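Local coordinates for WbbZ protein (Klebsiella pneumoniae subsp. pneumoniae NTUH-K2044, PDB 6X1L) that is of unknown function but probably acts as a polysaccharide pyruvyl transferase, transferring a pyruvyl group to a surface polysaccharide, at residues Leu13-Tyr18 with Ile100-Thr105; Ile128-Ile133 with Tyr138-Asn143. All coordinates share one frame; numbering follows the deposited sequence.

Contact 1. Residues Leu13-Tyr18 with Ile100-Thr105; sequences LLLKSY and IIMPST
Ile100 is fully extended (chi2 -180°), which drives its terminal CD1 out from strand 98-104 to meet Tyr18 of helix 6-21, while Met102, present as selenomethionine, is bent at its second and third torsions (chi2 -64°, chi3 -88°), bringing SE and CE to Leu15. The Ile100 methyl comes at the Tyr18 ring obliquely, 3.6 Å from CD2 of Tyr18, and lies nearer to the CD2-CE2 side than to CG. The same CD1 is 4.3 Å from Leu15 CD2, a looser touch. The other branch of Leu15 serves Met102: its CD1 stands 3.7 Å from Met102 CE and 3.9 Å from Met102 SE, so one leucine methyl borders both the selenium and its terminal methyl. Of these two strand residues, Ile100 points at the helix from its CB onward, whereas Met102 starts off to one side and only its bent end swings round to the leucine.

The short helix and strand axes run roughly antiparallel and approach to 12.4 Å, a helix lying over one face of the parallel sheet as in Rossmann-like domains. Phe11 of the same helix also touches Met102, and Phe123 and Ile70 of the flanking strands border Ile100. No hydrogen bond joins the segments; beyond the helix-facing residues, Ser104 OG donates a short bond of 2.5 Å to the Met102 carbonyl O. The contact therefore rests on van der Waals and hydrophobic forces alone, directed by side-chain shape instead of polar pairing.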
loop_
_atom_site.group_PDB
_atom_site.type_symbol
_atom_site.label_atom_id
_atom_site.label_comp_id
_atom_site.label_asym_id
_atom_site.label_seq_id
_atom_site.Cartn_x
_atom_site.Cartn_y
_atom_site.Cartn_z
ATOM N N LEU A 13 12.828 13.802 -25.843
ATOM C CA LEU A 13 12.565 14.469 -27.116
ATOM C C LEU A 13 11.664 13.628 -28.010
ATOM O O LEU A 13 10.776 14.157 -28.688
ATOM C CB LEU A 13 13.887 14.772 -27.824
ATOM C CG LEU A 13 14.838 15.713 -27.081
ATOM C CD1 LEU A 13 16.210 15.726 -27.731
ATOM C CD2 LEU A 13 14.256 17.116 -27.025
ATOM N N LEU A 14 11.864 12.312 -28.006
ATOM C CA LEU A 14 11.087 11.434 -28.874
ATOM C C LEU A 14 9.608 11.452 -28.503
ATOM O O LEU A 14 8.743 11.630 -29.369
ATOM C CB LEU A 14 11.650 10.018 -28.797
ATOM C CG LEU A 14 11.288 9.019 -29.888
ATOM C CD1 LEU A 14 11.689 9.532 -31.267
ATOM C CD2 LEU A 14 11.983 7.715 -29.582
ATOM N N LEU A 15 9.288 11.268 -27.220
ATOM C CA LEU A 15 7.881 11.279 -26.840
ATOM C C LEU A 15 7.270 12.662 -27.011
ATOM O O LEU A 15 6.100 12.776 -27.392
ATOM C CB LEU A 15 7.712 10.767 -25.408
ATOM C CG LEU A 15 7.535 9.245 -25.386
ATOM C CD1 LEU A 15 7.754 8.679 -24.012
ATOM C CD2 LEU A 15 6.153 8.855 -25.890
ATOM N N LYS A 16 8.040 13.721 -26.756
ATOM C CA LYS A 16 7.541 15.062 -27.036
ATOM C C LYS A 16 7.279 15.259 -28.525
ATOM O O LYS A 16 6.342 15.972 -28.904
ATOM C CB LYS A 16 8.527 16.112 -26.521
ATOM C CG LYS A 16 8.612 16.154 -25.000
ATOM C CD LYS A 16 9.049 17.512 -24.485
ATOM C CE LYS A 16 10.559 17.628 -24.416
ATOM N NZ LYS A 16 10.962 18.808 -23.601
ATOM N N SER A 17 8.080 14.621 -29.383
ATOM C CA SER A 17 7.849 14.716 -30.822
ATOM C C SER A 17 6.532 14.054 -31.215
ATOM O O SER A 17 5.764 14.609 -32.006
ATOM C CB SER A 17 9.013 14.085 -31.582
ATOM O OG SER A 17 8.781 14.124 -32.980
ATOM N N TYR A 18 6.246 12.876 -30.651
ATOM C CA TYR A 18 4.972 12.217 -30.920
ATOM C C TYR A 18 3.797 13.027 -30.394
ATOM O O TYR A 18 2.708 12.994 -30.978
ATOM C CB TYR A 18 4.952 10.825 -30.293
ATOM C CG TYR A 18 5.979 9.866 -30.842
ATOM C CD1 TYR A 18 6.206 9.759 -32.206
ATOM C CD2 TYR A 18 6.718 9.060 -29.989
ATOM C CE1 TYR A 18 7.145 8.875 -32.703
ATOM C CE2 TYR A 18 7.655 8.178 -30.474
ATOM C CZ TYR A 18 7.867 8.088 -31.827
ATOM O OH TYR A 18 8.804 7.202 -32.298
ATOM N N ILE A 100 2.569 2.566 -28.903
ATOM C CA ILE A 100 3.890 2.782 -28.329
ATOM C C ILE A 100 4.001 1.931 -27.073
ATOM O O ILE A 100 3.246 2.125 -26.112
ATOM C CB ILE A 100 4.133 4.265 -28.013
ATOM C CG1 ILE A 100 4.105 5.099 -29.293
ATOM C CG2 ILE A 100 5.460 4.438 -27.293
ATOM C CD1 ILE A 100 4.348 6.571 -29.058
ATOM N N ILE A 101 4.936 0.987 -27.081
ATOM C CA ILE A 101 5.190 0.141 -25.923
ATOM C C ILE A 101 6.305 0.792 -25.114
ATOM O O ILE A 101 7.455 0.842 -25.554
ATOM C CB ILE A 101 5.554 -1.288 -26.338
ATOM C CG1 ILE A 101 4.380 -1.934 -27.079
ATOM C CG2 ILE A 101 5.946 -2.113 -25.118
ATOM C CD1 ILE A 101 4.622 -3.372 -27.485
HETATM N N MSE A 102 5.961 1.304 -23.935
HETATM C CA MSE A 102 6.936 1.942 -23.050
HETATM C C MSE A 102 7.973 0.902 -22.590
HETATM O O MSE A 102 7.710 -0.296 -22.695
HETATM C CB MSE A 102 6.204 2.606 -21.875
HETATM C CG MSE A 102 5.250 3.709 -22.325
HETATM SE SE MSE A 102 6.147 5.242 -23.181
HETATM C CE MSE A 102 6.496 6.268 -21.543
ATOM N N PRO A 103 9.158 1.356 -22.106
ATOM C CA PRO A 103 10.281 0.427 -21.875
ATOM C C PRO A 103 9.901 -0.890 -21.217
ATOM O O PRO A 103 9.476 -0.920 -20.054
ATOM C CB PRO A 103 11.218 1.244 -20.979
ATOM C CG PRO A 103 11.008 2.643 -21.449
ATOM C CD PRO A 103 9.542 2.749 -21.792
ATOM N N SER A 104 10.064 -1.988 -21.953
ATOM C CA SER A 104 9.493 -3.265 -21.553
ATOM C C SER A 104 10.482 -4.404 -21.768
ATOM O O SER A 104 11.445 -4.298 -22.534
ATOM C CB SER A 104 8.199 -3.561 -22.321
ATOM O OG SER A 104 7.178 -2.643 -21.967
ATOM N N THR A 105 10.215 -5.500 -21.063
ATOM C CA THR A 105 10.872 -6.782 -21.279
ATOM C C THR A 105 9.885 -7.678 -22.014
ATOM O O THR A 105 8.771 -7.905 -21.531
ATOM C CB THR A 105 11.305 -7.414 -19.954
ATOM O OG1 THR A 105 12.456 -6.726 -19.443
ATOM C CG2 THR A 105 11.638 -8.890 -20.136
#

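Contact 2. Residues Ile128-Ile133 with Tyr138-Asn143; sequences ITFDYI and YEPNKN
The Tyr138 ring offers one face to Ile133, whose CG2 methyl sits above it, displaced toward the rim where the ring joins its CB. This is a CH-pi contact: Ile133 CG2 is 3.8 Å from the ring centroid of Tyr138, 24° off the ring normal, and just 3.4 Å from Tyr138 CG. Because CG2 stands anti to the backbone N of Ile133 (CG1 being at chi1 -60°), it is this short branch that meets the ring. The Ile133 carbonyl O lies close as well, 3.4 Å from Tyr138 CD1, without forming a hydrogen bond.

The second pair is looser. The Phe130 side chain, with CG anti to its backbone N (chi1 -178°), crosses Pro140 at about a right angle, and its far atom CZ is 4.0 Å from Pro140 CB. Across this side of helix 127-135, Phe130 and Ile133 also pack on Val144 of the following strand, and Tyr138 reaches Val122, so the contact belongs to the beta-alpha-beta crossover between strands 120-124 and 144-146.

The loop carrying Tyr138 and Pro140 is shaped by its own polar bonds. Pro140 and Asn141 form the corner of a type II turn closed by Lys142 N to Glu139 O, an oxygen that also accepts from Asn143 N. Asn143 OD1 takes the Glu139 N-H at 2.7 Å in its carbonyl plane, on a lone pair. Tyr138 OH is bonded to the Phe113 carbonyl O, which steadies the far end of the ring. Chemically, then, helix and loop cohere through apolar and CH-pi contacts, while hydrogen bonds inside the loop and beyond it hold the loop and the Tyr138 ring in place.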
loop_
_atom_site.group_PDB
_atom_site.type_symbol
_atom_site.label_atom_id
_atom_site.label_comp_id
_atom_site.label_asym_id
_atom_site.label_seq_id
_atom_site.Cartn_x
_atom_site.Cartn_y
_atom_site.Cartn_z
ATOM N N ILE A 128 18.517 -7.843 -24.218
ATOM C CA ILE A 128 17.962 -9.084 -24.749
ATOM C C ILE A 128 16.683 -8.799 -25.522
ATOM O O ILE A 128 16.480 -9.310 -26.630
ATOM C CB ILE A 128 17.727 -10.096 -23.614
ATOM C CG1 ILE A 128 19.051 -10.437 -22.929
ATOM C CG2 ILE A 128 17.061 -11.353 -24.160
ATOM C CD1 ILE A 128 18.950 -11.565 -21.933
ATOM N N THR A 129 15.807 -7.966 -24.957
ATOM C CA THR A 129 14.600 -7.566 -25.671
ATOM C C THR A 129 14.940 -6.750 -26.914
ATOM O O THR A 129 14.333 -6.939 -27.974
ATOM C CB THR A 129 13.680 -6.775 -24.737
ATOM O OG1 THR A 129 13.229 -7.634 -23.684
ATOM C CG2 THR A 129 12.472 -6.241 -25.489
ATOM N N PHE A 130 15.920 -5.850 -26.804
ATOM C CA PHE A 130 16.287 -5.005 -27.934
ATOM C C PHE A 130 16.795 -5.839 -29.103
ATOM O O PHE A 130 16.382 -5.637 -30.250
ATOM C CB PHE A 130 17.337 -3.981 -27.498
ATOM C CG PHE A 130 17.735 -3.024 -28.585
ATOM C CD1 PHE A 130 16.824 -2.110 -29.087
ATOM C CD2 PHE A 130 19.020 -3.033 -29.098
ATOM C CE1 PHE A 130 17.185 -1.228 -30.089
ATOM C CE2 PHE A 130 19.388 -2.151 -30.101
ATOM C CZ PHE A 130 18.468 -1.247 -30.596
ATOM N N ASP A 131 17.694 -6.789 -28.831
ATOM C CA ASP A 131 18.213 -7.633 -29.904
ATOM C C ASP A 131 17.137 -8.555 -30.459
ATOM O O ASP A 131 17.157 -8.880 -31.650
ATOM C CB ASP A 131 19.406 -8.449 -29.409
ATOM C CG ASP A 131 20.605 -7.586 -29.089
ATOM O OD1 ASP A 131 20.637 -6.426 -29.546
ATOM O OD2 ASP A 131 21.516 -8.069 -28.386
ATOM N N TYR A 132 16.190 -8.977 -29.621
ATOM C CA TYR A 132 15.099 -9.814 -30.105
ATOM C C TYR A 132 14.209 -9.048 -31.077
ATOM O O TYR A 132 13.981 -9.496 -32.210
ATOM C CB TYR A 132 14.293 -10.349 -28.918
ATOM C CG TYR A 132 12.961 -10.954 -29.294
ATOM C CD1 TYR A 132 12.858 -11.880 -30.325
ATOM C CD2 TYR A 132 11.806 -10.610 -28.603
ATOM C CE1 TYR A 132 11.642 -12.430 -30.668
ATOM C CE2 TYR A 132 10.589 -11.158 -28.935
ATOM C CZ TYR A 132 10.510 -12.068 -29.966
ATOM O OH TYR A 132 9.292 -12.613 -30.297
ATOM N N ILE A 133 13.710 -7.881 -30.661
ATOM C CA ILE A 133 12.805 -7.113 -31.515
ATOM C C ILE A 133 13.498 -6.707 -32.809
ATOM O O ILE A 133 12.923 -6.820 -33.898
ATOM C CB ILE A 133 12.260 -5.885 -30.765
ATOM C CG1 ILE A 133 11.499 -6.314 -29.508
ATOM C CG2 ILE A 133 11.360 -5.069 -31.682
ATOM C CD1 ILE A 133 10.320 -7.220 -29.791
ATOM N N TYR A 138 12.714 -5.142 -37.043
ATOM C CA TYR A 138 12.453 -3.789 -36.578
ATOM C C TYR A 138 13.693 -2.925 -36.772
ATOM O O TYR A 138 14.828 -3.397 -36.671
ATOM C CB TYR A 138 12.034 -3.793 -35.103
ATOM C CG TYR A 138 10.581 -4.128 -34.903
ATOM C CD1 TYR A 138 10.114 -5.422 -35.100
ATOM C CD2 TYR A 138 9.674 -3.153 -34.515
ATOM C CE1 TYR A 138 8.783 -5.736 -34.918
ATOM C CE2 TYR A 138 8.337 -3.456 -34.323
ATOM C CZ TYR A 138 7.898 -4.748 -34.527
ATOM O OH TYR A 138 6.568 -5.051 -34.344
ATOM N N GLU A 139 13.469 -1.639 -37.041
ATOM C CA GLU A 139 14.561 -0.756 -37.426
ATOM C C GLU A 139 14.987 0.094 -36.242
ATOM O O GLU A 139 14.207 0.951 -35.800
ATOM C CB GLU A 139 14.147 0.135 -38.592
ATOM C CG GLU A 139 15.183 1.171 -38.967
ATOM C CD GLU A 139 15.047 1.621 -40.405
ATOM O OE1 GLU A 139 14.204 1.046 -41.128
ATOM O OE2 GLU A 139 15.783 2.543 -40.813
ATOM N N PRO A 140 16.200 -0.090 -35.716
ATOM C CA PRO A 140 16.633 0.705 -34.560
ATOM C C PRO A 140 16.554 2.195 -34.844
ATOM O O PRO A 140 16.869 2.655 -35.942
ATOM C CB PRO A 140 18.080 0.248 -34.337
ATOM C CG PRO A 140 18.135 -1.117 -34.930
ATOM C CD PRO A 140 17.217 -1.074 -36.120
ATOM N N ASN A 141 16.111 2.943 -33.834
ATOM C CA ASN A 141 15.929 4.392 -33.857
ATOM C C ASN A 141 14.788 4.840 -34.763
ATOM O O ASN A 141 14.662 6.043 -35.037
ATOM C CB ASN A 141 17.222 5.125 -34.230
ATOM C CG ASN A 141 18.218 5.149 -33.085
ATOM O OD1 ASN A 141 17.835 5.084 -31.914
ATOM N ND2 ASN A 141 19.498 5.243 -33.415
ATOM N N LYS A 142 13.931 3.918 -35.208
ATOM C CA LYS A 142 12.727 4.281 -35.947
ATOM C C LYS A 142 11.484 3.682 -35.297
ATOM O O LYS A 142 10.544 4.408 -34.957
ATOM C CB LYS A 142 12.833 3.837 -37.410
ATOM C CG LYS A 142 11.566 4.109 -38.205
ATOM C CD LYS A 142 11.803 4.012 -39.699
ATOM C CE LYS A 142 10.563 4.434 -40.474
ATOM N NZ LYS A 142 10.852 4.595 -41.927
ATOM N N ASN A 143 11.459 2.359 -35.120
ATOM C CA ASN A 143 10.340 1.712 -34.446
ATOM C C ASN A 143 10.789 0.742 -33.358
ATOM O O ASN A 143 9.953 0.015 -32.813
ATOM C CB ASN A 143 9.432 0.992 -35.453
ATOM C CG ASN A 143 10.183 -0.002 -36.310
ATOM O OD1 ASN A 143 11.403 -0.127 -36.210
ATOM N ND2 ASN A 143 9.455 -0.724 -37.155
#

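From the N terminus, helix 6-21 comes first, and contact 1 closes a long loop of 81 residues when strand 98-104 packs beneath it. The chain then passes through helix 110-115 and strand 120-124 before contact 2, which closes a short local loop of only four residues between helix 127-135 and the turn leading to strand 144-146. The two stand in series, neither nested nor crossed, with centres about 13 Å apart. They meet where Thr105 CA lies 3.5 Å from Thr129 OG1. Contact 1 binds the amino-terminal helix to one face of the six-stranded parallel sheet; contact 2 ties the crossover helix to its outgoing loop on the opposite face.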